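Local coordinates for p-nitrophenyl phosphatase (Pho2) (PDB 3QGM) that hydrolyses p-nitrophenyl phosphate as a metal-binding phosphatase of the haloacid dehalogenase superfamily, at the interface of chains A and B. Residues are numbered along the deposited sequence; one frame, centred on the assembly and turned at random. Chains: chain A/B, p-nitrophenyl phosphatase (Pho2).

Contact 1: the interface of chains A and B. Residues chain A 161-164; chain B 131, 135, 138-139.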
ATOM      1  N   GLY A 161       7.694   3.266 -18.248  1.00 41.64           N
ATOM      2  CA  GLY A 161       8.108   2.532 -17.059  1.00 39.88           C
ATOM      3  C   GLY A 161       6.956   1.958 -16.246  1.00 37.07           C
ATOM      4  O   GLY A 161       5.770   2.098 -16.594  1.00 35.17           O
ATOM      5  N   PRO A 162       7.300   1.253 -15.166  1.00 34.70           N
ATOM      6  CA  PRO A 162       6.273   0.617 -14.387  1.00 32.34           C
ATOM      7  C   PRO A 162       5.407   1.631 -13.663  1.00 29.93           C
ATOM      8  O   PRO A 162       5.923   2.653 -13.218  1.00 29.51           O
ATOM      9  CB  PRO A 162       7.075  -0.201 -13.377  1.00 33.04           C
ATOM     10  CG  PRO A 162       8.408  -0.177 -13.800  1.00 35.17           C
ATOM     11  CD  PRO A 162       8.628   0.989 -14.619  1.00 36.14           C
ATOM     12  N   ILE A 163       4.118   1.316 -13.549  1.00 28.70           N
ATOM     13  CA  ILE A 163       3.191   2.113 -12.737  0.50 27.56           C
ATOM     14  C   ILE A 163       2.331   1.218 -11.837  1.00 27.72           C
ATOM     15  O   ILE A 163       2.209  -0.003 -12.061  1.00 27.31           O
ATOM     16  CB  ILE A 163       2.333   3.052 -13.590  0.50 26.77           C
ATOM     17  CG1 ILE A 163       1.266   2.281 -14.400  0.50 25.97           C
ATOM     18  CG2 ILE A 163       3.236   3.855 -14.510  0.50 26.18           C
ATOM     19  CD1 ILE A 163       0.415   3.174 -15.362  0.50 22.60           C
ATOM     20  N   PRO A 164       1.778   1.799 -10.742  1.00 27.24           N
ATOM     21  CA  PRO A 164       0.977   0.959  -9.828  1.00 26.50           C
ATOM     22  C   PRO A 164      -0.287   0.422 -10.522  1.00 25.79           C
ATOM     23  O   PRO A 164      -0.899   1.122 -11.300  1.00 24.09           O
ATOM     24  CB  PRO A 164       0.523   1.940  -8.732  1.00 25.89           C
ATOM     25  CG  PRO A 164       1.484   3.042  -8.782  1.00 28.91           C
ATOM     26  CD  PRO A 164       1.961   3.167 -10.201  1.00 27.92           C
TER
ATOM     27  N   PHE B 131      -0.870   9.603  -7.582  1.00 28.26           N
ATOM     28  CA  PHE B 131      -0.429   8.516  -8.429  1.00 28.76           C
ATOM     29  C   PHE B 131       0.950   8.746  -8.979  1.00 29.24           C
ATOM     30  O   PHE B 131       1.726   7.801  -9.100  1.00 28.93           O
ATOM     31  CB  PHE B 131      -1.371   8.374  -9.575  1.00 29.95           C
ATOM     32  CG  PHE B 131      -1.184   7.141 -10.332  1.00 29.94           C
ATOM     33  CD1 PHE B 131      -1.762   5.966  -9.899  1.00 31.02           C
ATOM     34  CD2 PHE B 131      -0.510   7.154 -11.526  1.00 31.01           C
ATOM     35  CE1 PHE B 131      -1.609   4.800 -10.644  1.00 34.74           C
ATOM     36  CE2 PHE B 131      -0.356   5.994 -12.251  1.00 32.24           C
ATOM     37  CZ  PHE B 131      -0.913   4.832 -11.822  1.00 32.07           C
ATOM     38  N   THR B 135       4.123   6.379  -8.276  1.00 25.53           N
ATOM     39  CA  THR B 135       4.842   5.819  -9.386  1.00 25.03           C
ATOM     40  C   THR B 135       6.360   6.046  -9.179  1.00 25.37           C
ATOM     41  O   THR B 135       7.169   5.138  -9.358  1.00 23.76           O
ATOM     42  CB  THR B 135       4.344   6.474 -10.703  1.00 26.82           C
ATOM     43  OG1 THR B 135       2.975   6.077 -10.930  1.00 26.39           O
ATOM     44  CG2 THR B 135       5.245   6.111 -11.915  1.00 24.83           C
ATOM     45  N   LEU B 138       7.477   3.746  -6.406  1.00 25.37           N
ATOM     46  CA  LEU B 138       7.558   2.389  -6.945  1.00 25.23           C
ATOM     47  C   LEU B 138       8.859   2.198  -7.748  1.00 25.83           C
ATOM     48  O   LEU B 138       9.618   1.213  -7.552  1.00 23.74           O
ATOM     49  CB  LEU B 138       6.343   2.085  -7.844  1.00 25.89           C
ATOM     50  CG  LEU B 138       6.440   0.816  -8.721  1.00 26.57           C
ATOM     51  CD1 LEU B 138       6.520  -0.403  -7.879  1.00 22.02           C
ATOM     52  CD2 LEU B 138       5.275   0.690  -9.674  1.00 26.57           C
ATOM     53  N   ARG B 139       9.107   3.124  -8.666  1.00 25.52           N
ATOM     54  CA  ARG B 139      10.299   2.978  -9.515  1.00 26.68           C
ATOM     55  C   ARG B 139      11.565   3.027  -8.695  1.00 27.05           C
ATOM     56  O   ARG B 139      12.474   2.235  -8.918  1.00 28.17           O
ATOM     57  CB  ARG B 139      10.323   4.027 -10.613  1.00 26.50           C
ATOM     58  CG  ARG B 139       9.265   3.721 -11.657  1.00 28.65           C
ATOM     59  CD  ARG B 139       9.068   4.827 -12.619  1.00 28.50           C
ATOM     60  NE  ARG B 139       7.936   4.554 -13.472  1.00 31.63           N
ATOM     61  CZ  ARG B 139       7.523   5.359 -14.452  1.00 32.82           C
ATOM     62  NH1 ARG B 139       8.157   6.500 -14.695  1.00 32.83           N
ATOM     63  NH2 ARG B 139       6.450   5.026 -15.179  1.00 34.36           N
TER
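A:Pro164 packs into a corner made by B:Phe131 and B:Thr135, where strand 161-164 of one subunit lies on helix 131-142 of the other. The patch is part of a two-fold interface and has a twin with the chains exchanged. The packing is tight here. A:Pro164 CD comes to 3.7 Å from B:Phe131 CZ, and the two side chains run at a slant to each other. The same A:Pro164 CD lies 3.2 Å from B:Thr135 OG1. That hydroxyl is already held inside its own helix by a 2.8 Å hydrogen bond from B:Thr135 OG1 to B:Phe131 O. With OG1 beside its backbone N (chi1 -67°), the threonine turns B:Thr135 CG2 toward A:Ile163 CG2, 4.0 Å away. B:Leu138 adds its CD2 branch against the backbone of A:Ile163. The loose end is at A:Gly161, which buries little surface and has its CA 3.9 Å from B:Arg139 CZ. A:Pro162 is gripped mainly through its carbonyl oxygen, its ring in thinner carbon contact. The arginine chain is extended from CG to NE, with CG2 of B:Thr135 over one guanidinium face. B:Arg139 NE donates to A:Pro162 O at 2.8 Å, with 155° at the hydrogen and the oxygen near the guanidinium plane.

Contact 2: the interface of chains A and B. Residues chain A 154-155, 167, 171; chain B 175-176.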
ATOM      1  N   ARG A 154      -0.345  -6.044  -9.574  1.00 27.34           N
ATOM      2  CA  ARG A 154       0.417  -5.147  -8.755  1.00 27.99           C
ATOM      3  C   ARG A 154       0.970  -3.944  -9.498  1.00 28.78           C
ATOM      4  O   ARG A 154       0.821  -2.844  -9.012  1.00 27.06           O
ATOM      5  CB  ARG A 154       1.553  -5.921  -8.134  1.00 29.02           C
ATOM      6  CG  ARG A 154       1.089  -6.718  -6.949  1.00 30.71           C
ATOM      7  CD  ARG A 154       2.039  -7.813  -6.621  1.00 34.48           C
ATOM      8  NE  ARG A 154       1.571  -8.518  -5.439  1.00 35.92           N
ATOM      9  CZ  ARG A 154       0.609  -9.440  -5.425  1.00 39.86           C
ATOM     10  NH1 ARG A 154      -0.020  -9.807  -6.553  1.00 41.26           N
ATOM     11  NH2 ARG A 154       0.256  -9.999  -4.272  1.00 37.07           N
ATOM     12  N   ILE A 155       1.579  -4.182 -10.673  1.00 29.28           N
ATOM     13  CA  ILE A 155       2.310  -3.194 -11.456  1.00 31.42           C
ATOM     14  C   ILE A 155       1.970  -3.335 -12.946  1.00 34.00           C
ATOM     15  O   ILE A 155       1.969  -4.436 -13.436  1.00 33.95           O
ATOM     16  CB  ILE A 155       3.828  -3.455 -11.358  1.00 31.99           C
ATOM     17  CG1 ILE A 155       4.345  -3.344  -9.928  1.00 30.39           C
ATOM     18  CG2 ILE A 155       4.656  -2.540 -12.253  1.00 31.91           C
ATOM     19  CD1 ILE A 155       5.809  -3.849  -9.867  1.00 30.84           C
ATOM     20  N   GLY A 167      -3.403  -3.606  -7.314  1.00 26.00           N
ATOM     21  CA  GLY A 167      -2.791  -4.242  -6.151  1.00 26.75           C
ATOM     22  C   GLY A 167      -2.134  -3.256  -5.206  1.00 26.57           C
ATOM     23  O   GLY A 167      -1.891  -3.548  -4.034  1.00 25.18           O
ATOM     24  N   GLY A 171      -2.707  -3.695  -1.358  1.00 20.72           N
ATOM     25  CA  GLY A 171      -1.583  -3.779  -0.472  1.00 23.34           C
ATOM     26  C   GLY A 171      -1.632  -2.732   0.624  1.00 22.70           C
ATOM     27  O   GLY A 171      -1.345  -3.027   1.801  1.00 24.02           O
TER
ATOM     28  N   TRP B 175       3.576  -4.654  -0.980  1.00 22.81           N
ATOM     29  CA  TRP B 175       2.690  -5.500  -1.802  1.00 23.76           C
ATOM     30  C   TRP B 175       3.123  -5.541  -3.266  1.00 24.13           C
ATOM     31  O   TRP B 175       3.116  -6.605  -3.918  1.00 24.01           O
ATOM     32  CB  TRP B 175       1.263  -4.991  -1.692  1.00 22.94           C
ATOM     33  CG  TRP B 175       0.232  -6.015  -2.063  1.00 25.59           C
ATOM     34  CD1 TRP B 175      -0.397  -6.133  -3.270  1.00 26.68           C
ATOM     35  CD2 TRP B 175      -0.314  -7.040  -1.230  1.00 25.10           C
ATOM     36  NE1 TRP B 175      -1.290  -7.161  -3.238  1.00 27.68           N
ATOM     37  CE2 TRP B 175      -1.258  -7.737  -1.998  1.00 24.98           C
ATOM     38  CE3 TRP B 175      -0.125  -7.414   0.090  1.00 24.73           C
ATOM     39  CZ2 TRP B 175      -1.964  -8.801  -1.502  1.00 28.73           C
ATOM     40  CZ3 TRP B 175      -0.842  -8.459   0.583  1.00 25.13           C
ATOM     41  CH2 TRP B 175      -1.753  -9.134  -0.200  1.00 26.80           C
HETATM   42  N   MSE B 176       3.517  -4.397  -3.808  1.00 25.03           N
HETATM   43  CA  MSE B 176       3.882  -4.333  -5.230  1.00 25.93           C
HETATM   44  C   MSE B 176       5.261  -4.960  -5.543  1.00 28.08           C
HETATM   45  O   MSE B 176       5.419  -5.555  -6.624  1.00 27.91           O
HETATM   46  CB  MSE B 176       3.871  -2.893  -5.750  1.00 25.66           C
HETATM   47  CG  MSE B 176       2.477  -2.252  -5.834  1.00 25.31           C
HETATM   48 SE   MSE B 176       2.459  -0.589  -6.739  0.60 24.96          SE
HETATM   49  CE  MSE B 176       3.341   0.497  -5.419  1.00 24.15           C
TER
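A:Arg154 reaches across the two-fold interface to the end of helix 167-177 in chain B. It crosses B:Trp175 at a slant and lays its guanidinium nearly flat over the indole. A:Arg154 CB rests 4.0 Å from CA of B:Met176, a selenomethionine. A:Arg154 CG passes 4.0 Å from B:Trp175 CD1. CD sits near the backbone oxygen of B:Trp175. NE donates a hydrogen bond to that oxygen, with 2.9 Å between A:Arg154 NE and B:Trp175 O. The bond is bent, 132° at the hydrogen, and NE is tilted from the carbonyl plane. Beyond it, A:Arg154 CZ lies 3.7 Å from B:Trp175 NE1. At the tip, A:Arg154 NH2 lies over one ring face, toward the rim, 3.5 Å from B:Trp175 CE2. The two planes are 10° apart. A:Gly171 covers the opposite face with a CH-pi contact, its CA 3.7 Å from the centroid of the five-membered ring of B:Trp175. An alanine in place of A:Arg154 would probably leave B:Trp175 O without this donor and uncover one face of the indole. The site probably helps hold the two chains together, pinning helix 167-177 of one against the same helix and the loop before strand 155-158 of the other.

Contact 3: the interface of chains A and B. Residues chain A 134-135, 138, 172, 176; chain B 163-164, 168.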
HETATM    1  N   MSE A 134      -8.027   7.412  -0.369  1.00 23.85           N
HETATM    2  CA  MSE A 134      -7.473   6.314   0.426  0.60 23.92           C
HETATM    3  C   MSE A 134      -8.031   6.313   1.847  1.00 23.10           C
HETATM    4  O   MSE A 134      -8.227   5.256   2.427  1.00 24.64           O
HETATM    5  CB  MSE A 134      -5.952   6.324   0.449  0.60 23.42           C
HETATM    6  CG  MSE A 134      -5.395   5.103   1.163  0.60 23.26           C
HETATM    7 SE   MSE A 134      -5.474   3.520   0.058  0.36 23.40          SE
HETATM    8  CE  MSE A 134      -4.124   4.097  -1.216  0.60 27.18           C
ATOM      9  N   THR A 135      -8.289   7.487   2.405  1.00 23.94           N
ATOM     10  CA  THR A 135      -8.921   7.599   3.709  1.00 23.88           C
ATOM     11  C   THR A 135     -10.285   6.942   3.662  1.00 24.21           C
ATOM     12  O   THR A 135     -10.649   6.190   4.575  1.00 23.87           O
ATOM     13  CB  THR A 135      -9.058   9.066   4.153  1.00 23.38           C
ATOM     14  OG1 THR A 135      -7.763   9.614   4.355  1.00 25.85           O
ATOM     15  CG2 THR A 135      -9.822   9.239   5.422  1.00 25.13           C
ATOM     16  N   LEU A 138      -9.884   3.139   3.448  1.00 24.41           N
ATOM     17  CA  LEU A 138      -9.484   2.738   4.784  1.00 24.57           C
ATOM     18  C   LEU A 138     -10.721   2.659   5.728  1.00 25.74           C
ATOM     19  O   LEU A 138     -10.950   1.659   6.422  1.00 25.09           O
ATOM     20  CB  LEU A 138      -8.414   3.697   5.337  1.00 24.57           C
ATOM     21  CG  LEU A 138      -8.138   3.581   6.848  1.00 23.81           C
ATOM     22  CD1 LEU A 138      -7.435   2.226   7.108  1.00 24.91           C
ATOM     23  CD2 LEU A 138      -7.320   4.752   7.359  1.00 24.85           C
ATOM     24  N   ALA A 172      -2.015  -1.514   0.255  1.00 22.43           N
ATOM     25  CA  ALA A 172      -2.172  -0.450   1.259  1.00 22.32           C
ATOM     26  C   ALA A 172      -3.197  -0.845   2.330  1.00 21.15           C
ATOM     27  O   ALA A 172      -2.920  -0.763   3.493  1.00 22.49           O
ATOM     28  CB  ALA A 172      -2.544   0.865   0.607  1.00 21.59           C
HETATM   29  N   MSE A 176      -2.536  -1.769   6.430  1.00 23.21           N
HETATM   30  CA  MSE A 176      -3.088  -0.919   7.456  1.00 22.88           C
HETATM   31  C   MSE A 176      -4.122  -1.653   8.315  1.00 24.21           C
HETATM   32  O   MSE A 176      -4.270  -1.336   9.475  1.00 23.82           O
HETATM   33  CB  MSE A 176      -3.733   0.325   6.808  1.00 23.42           C
HETATM   34  CG  MSE A 176      -2.684   1.287   6.188  1.00 20.89           C
HETATM   35 SE   MSE A 176      -3.576   2.930   5.712  0.60 22.58          SE
HETATM   36  CE  MSE A 176      -4.683   2.286   4.253  1.00 17.50           C
TER
ATOM     37  N   ILE B 163      -7.063   8.026   9.653  1.00 26.36           N
ATOM     38  CA  ILE B 163      -6.479   8.344   8.350  1.00 26.52           C
ATOM     39  C   ILE B 163      -5.189   7.568   8.157  1.00 25.40           C
ATOM     40  O   ILE B 163      -4.578   7.114   9.157  1.00 25.16           O
ATOM     41  CB  ILE B 163      -6.222   9.877   8.172  1.00 27.50           C
ATOM     42  CG1 ILE B 163      -4.978  10.298   8.923  1.00 29.31           C
ATOM     43  CG2 ILE B 163      -7.487  10.708   8.549  1.00 26.41           C
ATOM     44  CD1 ILE B 163      -4.841  11.781   9.130  1.00 32.20           C
ATOM     45  N   PRO B 164      -4.751   7.407   6.889  1.00 23.63           N
ATOM     46  CA  PRO B 164      -3.550   6.637   6.653  1.00 22.93           C
ATOM     47  C   PRO B 164      -2.354   7.270   7.287  1.00 23.36           C
ATOM     48  O   PRO B 164      -2.227   8.476   7.298  1.00 23.01           O
ATOM     49  CB  PRO B 164      -3.413   6.679   5.140  1.00 23.94           C
ATOM     50  CG  PRO B 164      -4.791   6.799   4.651  1.00 23.77           C
ATOM     51  CD  PRO B 164      -5.495   7.631   5.639  1.00 24.71           C
HETATM   52  N   MSE B 168       0.863   3.196   5.241  1.00 24.83           N
HETATM   53  CA  MSE B 168       0.167   3.047   3.945  1.00 26.16           C
HETATM   54  C   MSE B 168       1.099   2.910   2.728  1.00 26.00           C
HETATM   55  O   MSE B 168       0.884   2.027   1.836  1.00 25.62           O
HETATM   56  CB  MSE B 168      -0.755   4.227   3.685  1.00 26.86           C
HETATM   57  CG  MSE B 168      -1.705   3.897   2.572  1.00 28.88           C
HETATM   58 SE   MSE B 168      -1.009   4.672   0.983  0.60 33.66          SE
HETATM   59  CE  MSE B 168      -1.978   6.364   1.387  1.00 19.58           C
TER
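Helices 131-143 and 167-177 of chain A form an apolar shelf for strand 161-164 and the start of helix 167-177 of chain B. Three selenomethionines fill its middle. A:Met134 and B:Met168 reach toward each other tip to tip. Each chain is bent at chi2 and chi3, and A:Met134 CG meets B:Met168 CE at 3.6 Å. The folded chain of A:Met134 also brings its CE to 3.9 Å from SE of B:Met168. A:Met176 comes alongside B:Met168, pointing the same way, and A:Met176 SE lies 3.7 Å from B:Met168 CB. A:Ala172 closes in on the same residue, its CB 3.7 Å from CG of B:Met168. B:Met168 is therefore touched by side chains from both helices of the partner. Its CG stands anti to the backbone N (chi1 -165°), which carries the chain past A:Ala172 toward A:Met134. B:Pro164 fills the neighbouring place. Its CB lies 3.8 Å from SE of A:Met176, and its CG 3.9 Å from CG of A:Met134. At the proline CD, A:Leu138 sets its CD2 branch 3.8 Å from B:Pro164 CD. A:Thr135 crosses the proline at about a right angle, while its CG2 lies near that of B:Ile163. The patch sits where a short strand of one subunit leads into helix 167-177 and meets two helices of the other.

Contact 1 and contact 2 lie about 10 Å apart between the centres of their C-alpha atoms. Contact 3 is about 15 Å from contact 2 and 19 Å from contact 1, measured likewise. Contacts 1 and 3 are partly twins: strand 161-164 meets the helix starting at residue 131 in both, with the chains exchanged. Contacts 2 and 3 each bring helix 167-177 against its own copy, and Met176 serves in both, from opposite chains. Together they are parts of one two-fold interface. It is consistent with a dimer, though the structure alone does not show the state in solution.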